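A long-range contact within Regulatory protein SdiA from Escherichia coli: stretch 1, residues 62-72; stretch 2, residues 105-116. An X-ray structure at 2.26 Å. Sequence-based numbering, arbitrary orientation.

Stretch 1 (62-72) NYPEAWVSYYQ
Stretch 2 105-116: PLWEAARAHGLR

Aromatic side chains on stretch 1 meet a histidine, an alanine and two leucines on stretch 2, with no hydrogen bond between the stretches and 360 Å² buried in total. The register runs antiparallel: CA atoms pair as Tyr 63 with Leu 115 at 10.9 Å, Trp 67 with His 113 at 8.4 Å and Tyr 71 with Leu 106 at 7.9 Å. Long side chains bridge these gaps.

After Asn 62 at phi/psi -105/14, Tyr 63 (-59/146) and Pro 64 (-55/143) are extended; Pro 64 occupies the N-cap position, right before a helix that starts at Glu 65 and runs on past the stretch. Tyr 63 (chi1 m, chi2 123°) leaves its backbone sideways, yet its ring end reaches Leu 115, OH to CD1 4.1 Å; that hydroxyl is hydrogen-bonded elsewhere in the structure.

Four residues on, Trp 67 (chi1 m, chi2 18°) is the centrepiece, losing 81 Å² to stretch 2. His 113 CB lies over its face, 4.3 Å from the six-membered ring centroid, and the imidazole turns an edge toward the indole, its centroid 5.2 Å from that of the five-membered ring with planes at 66°. Trp 67 CZ2 also approaches His 113 O at 3.5 Å, and CZ3 meets Leu 115 CG at 4.0 Å. His 113 (chi1 m, chi2 76°) is steadied by its ND1 bonding to Ala 109 O at 2.6 Å. Gly 114, the first residue to leave helical phi/psi, forms a Schellman motif at 113/-2, with Leu 115 N bonding to Ala 110 O at 3.0 Å; there a CB would be jammed against the carbonyl O of His 113, which calls for glycine. Leu 115 (phi/psi -73/135; chi1 m, chi2 t) points toward stretch 1.

Tyr 70 (chi1 t, chi2 79°) also points toward its partner stretch. Its ring edge meets the small methyl of Ala 109, CE2 to CB 3.8 Å.

Tyr 71 (chi1 t, chi2 -75°) closes the contact, its CD2 4.4 Å from CD2 of Leu 106 (chi1 t, chi2 t), whose branched end spans the remaining gap.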

# COMPACT_ATOMS: atom_id res chain seq x y z
N ASN A 62 0.05 25.65 -0.78
CA ASN A 62 0.13 27.10 -0.57
C ASN A 62 0.85 27.87 -1.71
O ASN A 62 1.21 29.03 -1.56
CB ASN A 62 0.73 27.46 0.79
CG ASN A 62 2.19 27.06 0.91
OD1 ASN A 62 2.88 27.48 1.84
ND2 ASN A 62 2.66 26.26 -0.02
N TYR A 63 1.06 27.20 -2.84
CA TYR A 63 1.53 27.87 -4.04
C TYR A 63 0.56 28.98 -4.45
O TYR A 63 -0.67 28.83 -4.27
CB TYR A 63 1.64 26.90 -5.20
CG TYR A 63 2.87 26.02 -5.21
CD1 TYR A 63 2.74 24.62 -5.21
CD2 TYR A 63 4.15 26.56 -5.24
CE1 TYR A 63 3.86 23.80 -5.25
CE2 TYR A 63 5.27 25.76 -5.28
CZ TYR A 63 5.12 24.37 -5.27
OH TYR A 63 6.22 23.55 -5.29
N PRO A 64 1.10 30.08 -5.01
CA PRO A 64 0.17 31.14 -5.46
C PRO A 64 -0.85 30.54 -6.42
O PRO A 64 -0.53 29.62 -7.20
CB PRO A 64 1.09 32.15 -6.16
CG PRO A 64 2.45 31.92 -5.55
CD PRO A 64 2.51 30.42 -5.28
N GLU A 65 -2.08 31.03 -6.33
CA GLU A 65 -3.16 30.61 -7.24
C GLU A 65 -2.83 30.71 -8.73
O GLU A 65 -3.29 29.89 -9.51
CB GLU A 65 -4.46 31.36 -6.94
CG GLU A 65 -5.69 30.57 -7.43
CD GLU A 65 -7.02 31.30 -7.24
OE1 GLU A 65 -7.14 32.10 -6.27
OE2 GLU A 65 -7.94 31.08 -8.07
N ALA A 66 -2.05 31.71 -9.14
CA ALA A 66 -1.72 31.87 -10.57
C ALA A 66 -0.85 30.74 -11.12
O ALA A 66 -0.99 30.36 -12.30
CB ALA A 66 -1.08 33.22 -10.83
N TRP A 67 0.04 30.21 -10.27
CA TRP A 67 0.91 29.07 -10.61
C TRP A 67 0.14 27.76 -10.78
O TRP A 67 0.38 27.00 -11.71
CB TRP A 67 1.97 28.85 -9.52
CG TRP A 67 2.92 29.99 -9.30
CD1 TRP A 67 2.76 31.30 -9.69
CD2 TRP A 67 4.17 29.93 -8.59
NE1 TRP A 67 3.84 32.05 -9.27
CE2 TRP A 67 4.72 31.24 -8.60
CE3 TRP A 67 4.87 28.90 -7.96
CZ2 TRP A 67 5.95 31.54 -7.98
CZ3 TRP A 67 6.11 29.19 -7.36
CH2 TRP A 67 6.64 30.51 -7.39
N VAL A 68 -0.78 27.51 -9.85
CA VAL A 68 -1.62 26.32 -9.86
C VAL A 68 -2.48 26.36 -11.12
O VAL A 68 -2.56 25.41 -11.90
CB VAL A 68 -2.52 26.27 -8.57
CG1 VAL A 68 -3.58 25.18 -8.67
CG2 VAL A 68 -1.69 26.08 -7.33
N SER A 69 -3.12 27.51 -11.31
CA SER A 69 -3.99 27.77 -12.46
C SER A 69 -3.23 27.58 -13.78
O SER A 69 -3.77 27.04 -14.75
CB SER A 69 -4.58 29.17 -12.31
OG SER A 69 -5.44 29.48 -13.39
N TYR A 70 -1.95 27.96 -13.78
CA TYR A 70 -1.05 27.82 -14.95
C TYR A 70 -0.65 26.38 -15.20
O TYR A 70 -0.67 25.91 -16.34
CB TYR A 70 0.22 28.69 -14.77
CG TYR A 70 1.10 28.85 -15.99
CD1 TYR A 70 0.76 29.74 -17.02
CD2 TYR A 70 2.26 28.12 -16.10
CE1 TYR A 70 1.59 29.90 -18.15
CE2 TYR A 70 3.11 28.25 -17.24
CZ TYR A 70 2.76 29.14 -18.25
OH TYR A 70 3.60 29.25 -19.36
N TYR A 71 -0.24 25.69 -14.13
CA TYR A 71 0.04 24.23 -14.16
C TYR A 71 -1.14 23.41 -14.72
O TYR A 71 -0.93 22.46 -15.47
CB TYR A 71 0.42 23.79 -12.74
CG TYR A 71 0.77 22.34 -12.50
CD1 TYR A 71 -0.22 21.35 -12.47
CD2 TYR A 71 2.08 21.96 -12.21
CE1 TYR A 71 0.11 20.02 -12.18
CE2 TYR A 71 2.41 20.64 -11.92
CZ TYR A 71 1.41 19.69 -11.92
OH TYR A 71 1.71 18.40 -11.65
N GLN A 72 -2.36 23.79 -14.36
CA GLN A 72 -3.60 23.14 -14.83
C GLN A 72 -3.91 23.39 -16.30
O GLN A 72 -4.27 22.46 -17.02
CB GLN A 72 -4.78 23.55 -13.95
CG GLN A 72 -4.75 22.93 -12.54
CD GLN A 72 -5.84 23.47 -11.63
OE1 GLN A 72 -6.14 24.67 -11.65
NE2 GLN A 72 -6.42 22.59 -10.82
N PRO A 105 8.96 21.88 -20.41
CA PRO A 105 8.04 23.01 -20.21
C PRO A 105 7.76 23.31 -18.74
O PRO A 105 7.65 24.47 -18.37
CB PRO A 105 6.75 22.56 -20.92
CG PRO A 105 7.23 21.64 -21.97
CD PRO A 105 8.33 20.86 -21.29
N LEU A 106 7.66 22.27 -17.91
CA LEU A 106 7.38 22.43 -16.47
C LEU A 106 8.57 23.07 -15.74
O LEU A 106 8.41 23.98 -14.94
CB LEU A 106 7.05 21.07 -15.83
CG LEU A 106 6.20 20.92 -14.56
CD1 LEU A 106 6.58 19.63 -13.80
CD2 LEU A 106 6.21 22.13 -13.62
N TRP A 107 9.76 22.54 -16.02
CA TRP A 107 11.02 23.00 -15.44
C TRP A 107 11.28 24.47 -15.82
O TRP A 107 11.67 25.26 -14.96
CB TRP A 107 12.14 22.05 -15.91
CG TRP A 107 13.60 22.35 -15.49
CD1 TRP A 107 14.25 21.91 -14.36
CD2 TRP A 107 14.58 23.09 -16.25
NE1 TRP A 107 15.55 22.34 -14.36
CE2 TRP A 107 15.79 23.08 -15.49
CE3 TRP A 107 14.55 23.78 -17.47
CZ2 TRP A 107 16.97 23.72 -15.93
CZ3 TRP A 107 15.73 24.43 -17.91
CH2 TRP A 107 16.91 24.39 -17.13
N GLU A 108 11.02 24.82 -17.08
CA GLU A 108 11.20 26.21 -17.57
C GLU A 108 10.22 27.18 -16.96
O GLU A 108 10.62 28.23 -16.49
CB GLU A 108 11.11 26.29 -19.11
CG GLU A 108 12.31 25.64 -19.82
CD GLU A 108 12.27 25.75 -21.33
OE1 GLU A 108 11.53 26.64 -21.87
OE2 GLU A 108 12.99 24.95 -21.97
N ALA A 109 8.94 26.83 -16.96
CA ALA A 109 7.92 27.61 -16.25
C ALA A 109 8.27 27.79 -14.77
O ALA A 109 8.19 28.89 -14.26
CB ALA A 109 6.54 26.98 -16.41
N ALA A 110 8.63 26.71 -14.08
CA ALA A 110 8.95 26.79 -12.63
C ALA A 110 10.15 27.68 -12.31
O ALA A 110 10.09 28.52 -11.41
CB ALA A 110 9.13 25.38 -12.02
N ARG A 111 11.26 27.47 -13.01
CA ARG A 111 12.46 28.29 -12.84
C ARG A 111 12.26 29.77 -13.22
O ARG A 111 12.86 30.65 -12.59
CB ARG A 111 13.62 27.72 -13.65
CG ARG A 111 14.16 26.40 -13.14
CD ARG A 111 15.41 26.04 -13.89
NE ARG A 111 16.49 27.00 -13.64
CZ ARG A 111 17.40 26.88 -12.68
NH1 ARG A 111 17.41 25.83 -11.85
NH2 ARG A 111 18.32 27.82 -12.54
N ALA A 112 11.41 30.03 -14.22
CA ALA A 112 11.09 31.41 -14.63
C ALA A 112 10.26 32.15 -13.58
O ALA A 112 10.28 33.37 -13.53
CB ALA A 112 10.36 31.43 -15.98
N HIS A 113 9.53 31.42 -12.74
CA HIS A 113 8.74 32.05 -11.70
C HIS A 113 9.47 32.09 -10.36
O HIS A 113 8.94 32.61 -9.36
CB HIS A 113 7.37 31.37 -11.58
CG HIS A 113 6.49 31.63 -12.76
ND1 HIS A 113 6.66 30.99 -13.97
CD2 HIS A 113 5.45 32.49 -12.93
CE1 HIS A 113 5.75 31.43 -14.83
NE2 HIS A 113 5.01 32.34 -14.22
N GLY A 114 10.67 31.54 -10.35
CA GLY A 114 11.54 31.68 -9.18
C GLY A 114 11.85 30.43 -8.38
O GLY A 114 12.60 30.52 -7.42
N LEU A 115 11.29 29.28 -8.75
CA LEU A 115 11.61 28.01 -8.08
C LEU A 115 13.01 27.50 -8.44
O LEU A 115 13.39 27.44 -9.61
CB LEU A 115 10.58 26.91 -8.38
CG LEU A 115 9.26 26.76 -7.63
CD1 LEU A 115 8.61 25.44 -8.05
CD2 LEU A 115 9.42 26.82 -6.10
N ARG A 116 13.75 27.06 -7.41
CA ARG A 116 15.11 26.54 -7.61
C ARG A 116 15.32 25.11 -7.09
O ARG A 116 16.08 24.35 -7.68
CB ARG A 116 16.16 27.51 -6.98
CG ARG A 116 16.28 28.91 -7.69
CD ARG A 116 16.77 28.81 -9.14
NE ARG A 116 16.85 30.11 -9.83
CZ ARG A 116 15.93 30.61 -10.66
NH1 ARG A 116 14.83 29.92 -10.93
NH2 ARG A 116 16.10 31.80 -11.22